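Side-chain contacts in methyltransferase (Geobacter sulfurreducens PCA, PDB 3C3P), which probably transfers a methyl group from S-adenosyl-L-methionine to an oxygen of its substrate: residues P63-G66 and A70-W73; W72-A77 and I129-C134; E181-L186 and T194-V199. One frame throughout, in Å; residues are numbered along the deposited sequence. Where two conformers were deposited one is given.

How the contacts relate
Contacts 1 and 2 lie near the centre of the chain and share helix 69-75. Contact 1 fixes its first turn polar-fashion, a carboxylate gripping amides and a hydroxyl, where the loop after strand 59-63 runs into the helix. Contact 2 holds a later part of the same helix to strand 127-133 by hydrocarbon alone. The two touch: A70 CB of contact 1 lies 3.8 Å from F131 CE2 of contact 2. Contact 3 sits farther out, about 17 Å from contact 2 between centres, yet reaches the same sheet at an outermost strand of this chain. Its residues are buried too, but partly by the second subunit, and its chemistry mixes apolar packing with polar groups.

Contact 1. Residues P63-G66 and A70-W73; sequences PGDG and ASWW
D65 reaches from the loop behind strand 59-63 to the first turn of helix 69-75, where A70 and S71 receive its carboxylate. Its CB bond points toward the helix, and CG stands anti to the backbone N (chi1 -169°), which carries both oxygens up to the helix backbone. CG itself comes within 3.5 Å of A70 N. Beyond it the two oxygens divide the work. OD1 takes the amide of A70 on its syn lone pair, with A70 N to D65 OD1 at 2.9 Å and a fairly straight N-H...O angle of 158°; the methyl carbon A70 CB packs beside the same oxygen, 3.3 Å from D65 OD1. OD2 is gripped twice, both times by S71. The amide comes in on the syn side, tilted out of the carboxylate plane, with S71 N to D65 OD2 at 2.8 Å. The hydroxyl donates from the anti side, also somewhat out of the plane, S71 OG to D65 OD2 being 2.7 Å. S71 can do both because its OG lies beside its own backbone N. Three bonds thus fix the rotation of the carboxylate, and the amino end of the helix would probably favour its negative charge. An asparagine here would keep one acceptor but would probably leave either A70 N or the two S71 donors facing an NH2 group instead of an oxygen. The backbone N of D65 is hydrogen-bonded to D88 OD1 of the adjacent strand 83-88. The arrangement is consistent with the glycine-rich turn between the first strand and the following helix of class I methyltransferases, which in relatives borders the S-adenosyl-L-methionine pocket.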
loop_
_atom_site.group_PDB
_atom_site.type_symbol
_atom_site.label_atom_id
_atom_site.label_comp_id
_atom_site.label_asym_id
_atom_site.label_seq_id
_atom_site.Cartn_x
_atom_site.Cartn_y
_atom_site.Cartn_z
ATOM N N PRO A 63 5.088 18.564 3.024
ATOM C CA PRO A 63 4.731 19.975 3.104
ATOM C C PRO A 63 3.489 20.174 3.933
ATOM O O PRO A 63 2.389 19.980 3.441
ATOM C CB PRO A 63 4.460 20.375 1.642
ATOM C CG PRO A 63 4.522 19.119 0.830
ATOM C CD PRO A 63 4.699 17.948 1.744
ATOM N N GLY A 64 3.708 20.604 5.172
ATOM C CA GLY A 64 2.658 20.816 6.170
ATOM C C GLY A 64 2.541 19.538 6.992
ATOM O O GLY A 64 2.302 18.463 6.464
ATOM N N ASP A 65 2.725 19.642 8.298
ATOM C CA ASP A 65 2.654 18.449 9.121
ATOM C C ASP A 65 2.402 18.762 10.592
ATOM O O ASP A 65 3.311 19.122 11.362
ATOM C CB ASP A 65 3.948 17.636 8.927
ATOM C CG ASP A 65 3.873 16.248 9.517
ATOM O OD1 ASP A 65 2.757 15.763 9.789
ATOM O OD2 ASP A 65 4.938 15.608 9.677
ATOM N N GLY A 66 1.125 18.630 10.944
ATOM C CA GLY A 66 0.646 18.828 12.293
ATOM C C GLY A 66 1.391 17.923 13.261
ATOM O O GLY A 66 1.339 16.680 13.175
ATOM N N ALA A 70 3.240 12.940 10.487
ATOM C CA ALA A 70 3.558 12.202 9.252
ATOM C C ALA A 70 5.050 11.929 9.167
ATOM O O ALA A 70 5.498 10.827 8.837
ATOM C CB ALA A 70 3.082 12.993 7.998
ATOM N N SER A 71 5.816 12.946 9.519
ATOM C CA SER A 71 7.291 12.875 9.480
ATOM C C SER A 71 7.808 11.847 10.473
ATOM O O SER A 71 8.835 11.208 10.259
ATOM C CB SER A 71 7.900 14.244 9.769
ATOM O OG SER A 71 7.470 15.202 8.815
ATOM N N TRP A 72 7.057 11.674 11.554
ATOM C CA TRP A 72 7.447 10.732 12.585
ATOM C C TRP A 72 7.385 9.314 11.998
ATOM O O TRP A 72 8.321 8.519 12.152
ATOM C CB TRP A 72 6.578 10.906 13.832
ATOM C CG TRP A 72 7.013 10.060 14.911
ATOM C CD1 TRP A 72 7.997 10.328 15.839
ATOM C CD2 TRP A 72 6.525 8.771 15.212
ATOM N NE1 TRP A 72 8.129 9.271 16.702
ATOM C CE2 TRP A 72 7.240 8.298 16.330
ATOM C CE3 TRP A 72 5.555 7.961 14.651
ATOM C CZ2 TRP A 72 6.996 7.055 16.895
ATOM C CZ3 TRP A 72 5.325 6.720 15.214
ATOM C CH2 TRP A 72 6.034 6.282 16.311
ATOM N N TRP A 73 6.301 9.026 11.283
ATOM C CA TRP A 73 6.101 7.689 10.666
ATOM C C TRP A 73 7.126 7.410 9.585
ATOM O O TRP A 73 7.718 6.330 9.510
ATOM C CB TRP A 73 4.681 7.509 10.104
ATOM C CG TRP A 73 3.640 7.425 11.176
ATOM C CD1 TRP A 73 2.859 8.445 11.646
ATOM C CD2 TRP A 73 3.305 6.272 11.943
ATOM N NE1 TRP A 73 2.038 7.980 12.655
ATOM C CE2 TRP A 73 2.307 6.657 12.868
ATOM C CE3 TRP A 73 3.781 4.956 11.974
ATOM C CZ2 TRP A 73 1.744 5.766 13.771
ATOM C CZ3 TRP A 73 3.226 4.077 12.879
ATOM C CH2 TRP A 73 2.218 4.490 13.771
#

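Contact 2. Residues W72-A77 and I129-C134; sequences WWFARA and ILFMDC
F74 projects from helix 69-75 onto strand 127-133, and the outer end of its ring meets I129 and F131, two residues apart on one face of that strand. F74 has more than twice as much surface buried by the contact as either partner. With its CG anti to the carbonyl carbon (chi1 -69°), the phenyl group is carried down toward the sheet, and the two carbons flanking CZ serve one neighbour each. On one flank, F74 CE2 closes to 3.6 Å from F131 CD1, and F131 CB stands 3.9 Å from the same F74 CE2. The para carbon takes a share here too, F74 CZ lying 3.9 Å from F131 CD1. F131 CD1 lies near the plane of the F74 ring, at its edge. The two rings are steeply inclined, their planes 74° apart and their centroids 5.8 Å apart, in an oblique meeting. On the other flank, F74 CE1 rests 4.2 Å from the branch methyl CG2 of I129. Between the two partners L130 points away from the helix, as strand alternation requires. This is the layering of a Rossmann-like methyltransferase sheet: the helix that follows strand 59-63 lies over it, F74 also touching V60, and extends to the next parallel strand, 127-133. F131 has its CG anti to the backbone N (chi1 180°), which stands the ring up from the strand toward the helix layer, where L48 of helix 42-55 packs on it as well. I129 likewise touches V60, and its backbone is hydrogen-bonded to L59 and V61.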
loop_
_atom_site.group_PDB
_atom_site.type_symbol
_atom_site.label_atom_id
_atom_site.label_comp_id
_atom_site.label_asym_id
_atom_site.label_seq_id
_atom_site.Cartn_x
_atom_site.Cartn_y
_atom_site.Cartn_z
ATOM N N TRP A 72 7.057 11.674 11.554
ATOM C CA TRP A 72 7.447 10.732 12.585
ATOM C C TRP A 72 7.385 9.314 11.998
ATOM O O TRP A 72 8.321 8.519 12.152
ATOM C CB TRP A 72 6.578 10.906 13.832
ATOM C CG TRP A 72 7.013 10.060 14.911
ATOM C CD1 TRP A 72 7.997 10.328 15.839
ATOM C CD2 TRP A 72 6.525 8.771 15.212
ATOM N NE1 TRP A 72 8.129 9.271 16.702
ATOM C CE2 TRP A 72 7.240 8.298 16.330
ATOM C CE3 TRP A 72 5.555 7.961 14.651
ATOM C CZ2 TRP A 72 6.996 7.055 16.895
ATOM C CZ3 TRP A 72 5.325 6.720 15.214
ATOM C CH2 TRP A 72 6.034 6.282 16.311
ATOM N N TRP A 73 6.301 9.026 11.283
ATOM C CA TRP A 73 6.101 7.689 10.666
ATOM C C TRP A 73 7.126 7.410 9.585
ATOM O O TRP A 73 7.718 6.330 9.510
ATOM C CB TRP A 73 4.681 7.509 10.104
ATOM C CG TRP A 73 3.640 7.425 11.176
ATOM C CD1 TRP A 73 2.859 8.445 11.646
ATOM C CD2 TRP A 73 3.305 6.272 11.943
ATOM N NE1 TRP A 73 2.038 7.980 12.655
ATOM C CE2 TRP A 73 2.307 6.657 12.868
ATOM C CE3 TRP A 73 3.781 4.956 11.974
ATOM C CZ2 TRP A 73 1.744 5.766 13.771
ATOM C CZ3 TRP A 73 3.226 4.077 12.879
ATOM C CH2 TRP A 73 2.218 4.490 13.771
ATOM N N PHE A 74 7.350 8.418 8.760
ATOM C CA PHE A 74 8.325 8.303 7.668
ATOM C C PHE A 74 9.787 8.195 8.155
ATOM O O PHE A 74 10.589 7.428 7.595
ATOM C CB PHE A 74 8.203 9.463 6.674
ATOM C CG PHE A 74 6.945 9.441 5.854
ATOM C CD1 PHE A 74 6.688 8.366 5.000
ATOM C CD2 PHE A 74 6.081 10.513 5.842
ATOM C CE1 PHE A 74 5.548 8.331 4.201
ATOM C CE2 PHE A 74 4.940 10.485 5.031
ATOM C CZ PHE A 74 4.683 9.395 4.211
ATOM N N ALA A 75 10.134 8.973 9.180
ATOM C CA ALA A 75 11.508 8.987 9.707
ATOM C C ALA A 75 11.944 7.614 10.193
ATOM O O ALA A 75 13.104 7.221 10.076
ATOM C CB ALA A 75 11.659 10.028 10.849
ATOM N N ARG A 76 10.977 6.910 10.737
ATOM C CA ARG A 76 11.186 5.574 11.304
ATOM C C ARG A 76 11.437 4.520 10.248
ATOM O O ARG A 76 11.982 3.463 10.537
ATOM C CB ARG A 76 9.949 5.128 12.109
ATOM C CG ARG A 76 9.581 6.035 13.279
ATOM C CD ARG A 76 8.719 5.314 14.328
ATOM N NE ARG A 76 9.364 4.052 14.715
ATOM C CZ ARG A 76 9.165 3.368 15.836
ATOM N NH1 ARG A 76 8.412 3.849 16.819
ATOM N NH2 ARG A 76 9.809 2.214 15.999
ATOM N N ALA A 77 11.046 4.853 9.022
ATOM C CA ALA A 77 11.113 3.936 7.868
ATOM C C ALA A 77 12.292 4.082 6.934
ATOM O O ALA A 77 12.445 3.286 6.011
ATOM C CB ALA A 77 9.802 4.085 7.033
ATOM N N ILE A 129 9.011 10.253 -2.250
ATOM C CA ILE A 129 7.681 10.227 -1.648
ATOM C C ILE A 129 7.267 11.635 -1.318
ATOM O O ILE A 129 7.971 12.361 -0.644
ATOM C CB ILE A 129 7.546 9.388 -0.348
ATOM C CG1 ILE A 129 7.834 7.922 -0.599
ATOM C CG2 ILE A 129 6.138 9.538 0.221
ATOM C CD1 ILE A 129 7.639 7.056 0.601
ATOM N N LEU A 130 6.133 12.021 -1.859
ATOM C CA LEU A 130 5.555 13.332 -1.604
ATOM C C LEU A 130 4.247 13.113 -0.846
ATOM O O LEU A 130 3.271 12.504 -1.354
ATOM C CB LEU A 130 5.335 14.127 -2.892
ATOM C CG LEU A 130 4.672 15.496 -2.647
ATOM C CD1 LEU A 130 5.579 16.379 -1.781
ATOM C CD2 LEU A 130 4.289 16.224 -3.941
ATOM N N PHE A 131 4.259 13.579 0.399
ATOM C CA PHE A 131 3.103 13.458 1.282
ATOM C C PHE A 131 2.228 14.682 1.119
ATOM O O PHE A 131 2.727 15.807 1.007
ATOM C CB PHE A 131 3.520 13.300 2.742
ATOM C CG PHE A 131 2.360 13.179 3.697
ATOM C CD1 PHE A 131 1.782 11.937 3.958
ATOM C CD2 PHE A 131 1.846 14.291 4.332
ATOM C CE1 PHE A 131 0.723 11.819 4.861
ATOM C CE2 PHE A 131 0.769 14.175 5.232
ATOM C CZ PHE A 131 0.223 12.942 5.483
HETATM N N MSE A 132 0.926 14.444 1.106
HETATM C CA MSE A 132 -0.004 15.515 0.916
HETATM C C MSE A 132 -1.309 15.372 1.711
HETATM O O MSE A 132 -1.806 14.272 1.897
HETATM C CB MSE A 132 -0.348 15.440 -0.556
HETATM C CG MSE A 132 -0.477 16.712 -1.133
HETATM SE SE MSE A 132 -1.353 16.472 -2.804
HETATM C CE MSE A 132 -0.044 15.306 -3.711
ATOM N N ASP A 133 -1.825 16.502 2.192
ATOM C CA ASP A 133 -3.120 16.563 2.917
ATOM C C ASP A 133 -4.172 17.273 2.037
ATOM O O ASP A 133 -4.105 18.470 1.766
ATOM C CB ASP A 133 -2.974 17.246 4.278
ATOM C CG ASP A 133 -4.262 17.196 5.112
ATOM O OD1 ASP A 133 -5.354 16.873 4.575
ATOM O OD2 ASP A 133 -4.177 17.506 6.321
ATOM N N CYS A 134 -5.140 16.492 1.590
ATOM C CA CYS A 134 -6.193 16.995 0.717
ATOM C C CYS A 134 -7.077 18.050 1.341
ATOM O O CYS A 134 -7.805 18.726 0.616
ATOM C CB CYS A 134 -7.081 15.859 0.191
ATOM S SG CYS A 134 -6.223 14.710 -0.903
#

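Contact 3. Residues E181-L186 and T194-V199; sequences EFNHHL and TTIVPV
Van der Waals packing joins helix 181-186 to strand 192-197, the outermost strand of this chain's sheet on that side, through two pairs, N183 with I196 and L186 with T194; in each an aliphatic group meets a polar one. The methyl carbon I196 CD1 meets the carboxamide of N183 almost evenly: it is 3.6 Å from N183 CG and 3.7 Å from N183 OD1, with ND2 scarcely farther. The two side chains cross at about a right angle, and the CG of N183, anti to the carbonyl carbon (chi1 -61°), brings the amide across to that methyl. One helical turn on, L186 sets its branch point against a hydroxyl, L186 CG lying 3.3 Å from T194 OG1, while its CD2 also faces T194 CG2 at 4.0 Å.

The polar links run through water and outside groups. A water donates to the backbone oxygen of L186, 2.6 Å from L186 O, and sits at a long, weak 3.5 Å from T194 OG1. N183 ND2 is hydrogen-bonded to A161 O and to the hydroxyl of Y13 of the second subunit.

That subunit adds both kinds of contact: NH2 of its R46 is hydrogen-bonded to T194 O, and its L17 packs on I196. L204 of strand 203-208 touches N183, T194 and I196 from within the chain. Helix 181-186 thus packs on strand 192-197, with antiparallel 203-208 inserted between that strand and 154-159; this is the 5-7-6 side of the 3-2-1-4-5-7-6 sheet that marks the class I methyltransferase fold.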
loop_
_atom_site.group_PDB
_atom_site.type_symbol
_atom_site.label_atom_id
_atom_site.label_comp_id
_atom_site.label_asym_id
_atom_site.label_seq_id
_atom_site.Cartn_x
_atom_site.Cartn_y
_atom_site.Cartn_z
ATOM N N GLU A 181 -12.110 16.384 -5.214
ATOM C CA GLU A 181 -11.530 16.795 -6.515
ATOM C C GLU A 181 -10.231 16.170 -6.979
ATOM O O GLU A 181 -10.119 15.781 -8.141
ATOM C CB GLU A 181 -11.415 18.332 -6.652
ATOM C CG GLU A 181 -11.509 18.731 -8.119
ATOM C CD GLU A 181 -10.986 20.111 -8.420
ATOM O OE1 GLU A 181 -9.762 20.291 -8.211
ATOM O OE2 GLU A 181 -11.754 20.980 -8.938
ATOM N N PHE A 182 -9.270 16.067 -6.089
ATOM C CA PHE A 182 -7.960 15.528 -6.496
ATOM C C PHE A 182 -8.098 14.095 -6.986
ATOM O O PHE A 182 -7.388 13.651 -7.888
ATOM C CB PHE A 182 -6.923 15.700 -5.382
ATOM C CG PHE A 182 -5.538 15.359 -5.812
ATOM C CD1 PHE A 182 -5.048 15.832 -7.019
ATOM C CD2 PHE A 182 -4.692 14.690 -4.980
ATOM C CE1 PHE A 182 -3.741 15.531 -7.423
ATOM C CE2 PHE A 182 -3.403 14.407 -5.377
ATOM C CZ PHE A 182 -2.937 14.827 -6.599
ATOM N N ASN A 183 -9.049 13.374 -6.398
ATOM C CA ASN A 183 -9.295 11.999 -6.801
ATOM C C ASN A 183 -9.650 11.936 -8.285
ATOM O O ASN A 183 -9.156 11.095 -9.030
ATOM C CB ASN A 183 -10.474 11.385 -6.029
ATOM C CG ASN A 183 -10.245 11.333 -4.546
ATOM O OD1 ASN A 183 -9.105 11.390 -4.081
ATOM N ND2 ASN A 183 -11.327 11.184 -3.786
ATOM N N HIS A 184 -10.501 12.866 -8.701
ATOM C CA HIS A 184 -11.005 12.914 -10.096
ATOM C C HIS A 184 -9.929 13.334 -11.044
ATOM O O HIS A 184 -9.866 12.860 -12.174
ATOM C CB HIS A 184 -12.237 13.783 -10.198
ATOM C CG HIS A 184 -13.363 13.273 -9.365
ATOM N ND1 HIS A 184 -14.442 12.604 -9.898
ATOM C CD2 HIS A 184 -13.530 13.261 -8.020
ATOM C CE1 HIS A 184 -15.258 12.265 -8.916
ATOM N NE2 HIS A 184 -14.723 12.635 -7.766
ATOM N N HIS A 185 -9.074 14.222 -10.562
ATOM C CA HIS A 185 -7.951 14.700 -11.359
ATOM C C HIS A 185 -6.894 13.622 -11.573
ATOM O O HIS A 185 -6.589 13.210 -12.685
ATOM C CB HIS A 185 -7.256 15.861 -10.653
ATOM C CG HIS A 185 -6.030 16.353 -11.371
ATOM N ND1 HIS A 185 -6.090 17.226 -12.442
ATOM C CD2 HIS A 185 -4.717 16.075 -11.184
ATOM C CE1 HIS A 185 -4.864 17.483 -12.865
ATOM N NE2 HIS A 185 -4.014 16.789 -12.128
ATOM N N LEU A 186 -6.401 13.120 -10.464
ATOM C CA LEU A 186 -5.270 12.171 -10.490
ATOM C C LEU A 186 -5.581 10.872 -11.182
ATOM O O LEU A 186 -4.703 10.252 -11.827
ATOM C CB LEU A 186 -4.733 11.910 -9.071
ATOM C CG LEU A 186 -3.373 11.224 -9.027
ATOM C CD1 LEU A 186 -2.358 12.109 -9.728
ATOM C CD2 LEU A 186 -2.984 10.926 -7.583
ATOM N N THR A 194 -3.034 5.145 -10.132
ATOM C CA THR A 194 -3.637 5.507 -8.847
ATOM C C THR A 194 -4.681 4.560 -8.269
ATOM O O THR A 194 -5.357 3.830 -8.960
ATOM C CB THR A 194 -4.357 6.932 -9.007
ATOM O OG1 THR A 194 -3.446 7.929 -9.517
ATOM C CG2 THR A 194 -4.918 7.448 -7.689
ATOM N N THR A 195 -4.762 4.579 -6.954
ATOM C CA THR A 195 -5.785 3.828 -6.259
ATOM C C THR A 195 -6.026 4.526 -4.930
ATOM O O THR A 195 -5.158 5.237 -4.425
ATOM C CB THR A 195 -5.431 2.354 -6.054
ATOM O OG1 THR A 195 -6.649 1.622 -5.797
ATOM C CG2 THR A 195 -4.372 2.160 -4.893
ATOM N N ILE A 196 -7.214 4.326 -4.383
ATOM C CA ILE A 196 -7.589 4.895 -3.100
ATOM C C ILE A 196 -7.880 3.748 -2.131
ATOM O O ILE A 196 -8.706 2.892 -2.406
ATOM C CB ILE A 196 -8.833 5.829 -3.174
ATOM C CG1 ILE A 196 -8.602 7.003 -4.111
ATOM C CG2 ILE A 196 -9.242 6.376 -1.770
ATOM C CD1 ILE A 196 -9.892 7.782 -4.481
ATOM N N VAL A 197 -7.132 3.728 -1.042
ATOM C CA VAL A 197 -7.362 2.699 -0.036
ATOM C C VAL A 197 -8.232 3.347 1.059
ATOM O O VAL A 197 -7.981 4.434 1.587
ATOM C CB VAL A 197 -6.086 1.989 0.477
ATOM C CG1 VAL A 197 -5.377 1.262 -0.703
ATOM C CG2 VAL A 197 -5.154 2.947 1.194
ATOM N N PRO A 198 -9.307 2.672 1.384
ATOM C CA PRO A 198 -10.152 3.341 2.353
ATOM C C PRO A 198 -9.810 3.152 3.834
ATOM O O PRO A 198 -10.665 2.713 4.614
ATOM C CB PRO A 198 -11.536 2.790 2.019
ATOM C CG PRO A 198 -11.300 1.521 1.482
ATOM C CD PRO A 198 -9.982 1.529 0.763
ATOM N N VAL A 199 -8.554 3.457 4.152
ATOM C CA VAL A 199 -8.042 3.412 5.541
ATOM C C VAL A 199 -8.200 4.820 6.105
ATOM O O VAL A 199 -7.958 5.800 5.439
ATOM C CB VAL A 199 -6.562 2.954 5.665
ATOM C CG1 VAL A 199 -5.621 3.891 4.952
ATOM C CG2 VAL A 199 -6.159 2.861 7.136
HETATM O O HOH W 1 -4.171 7.963 -12.938
#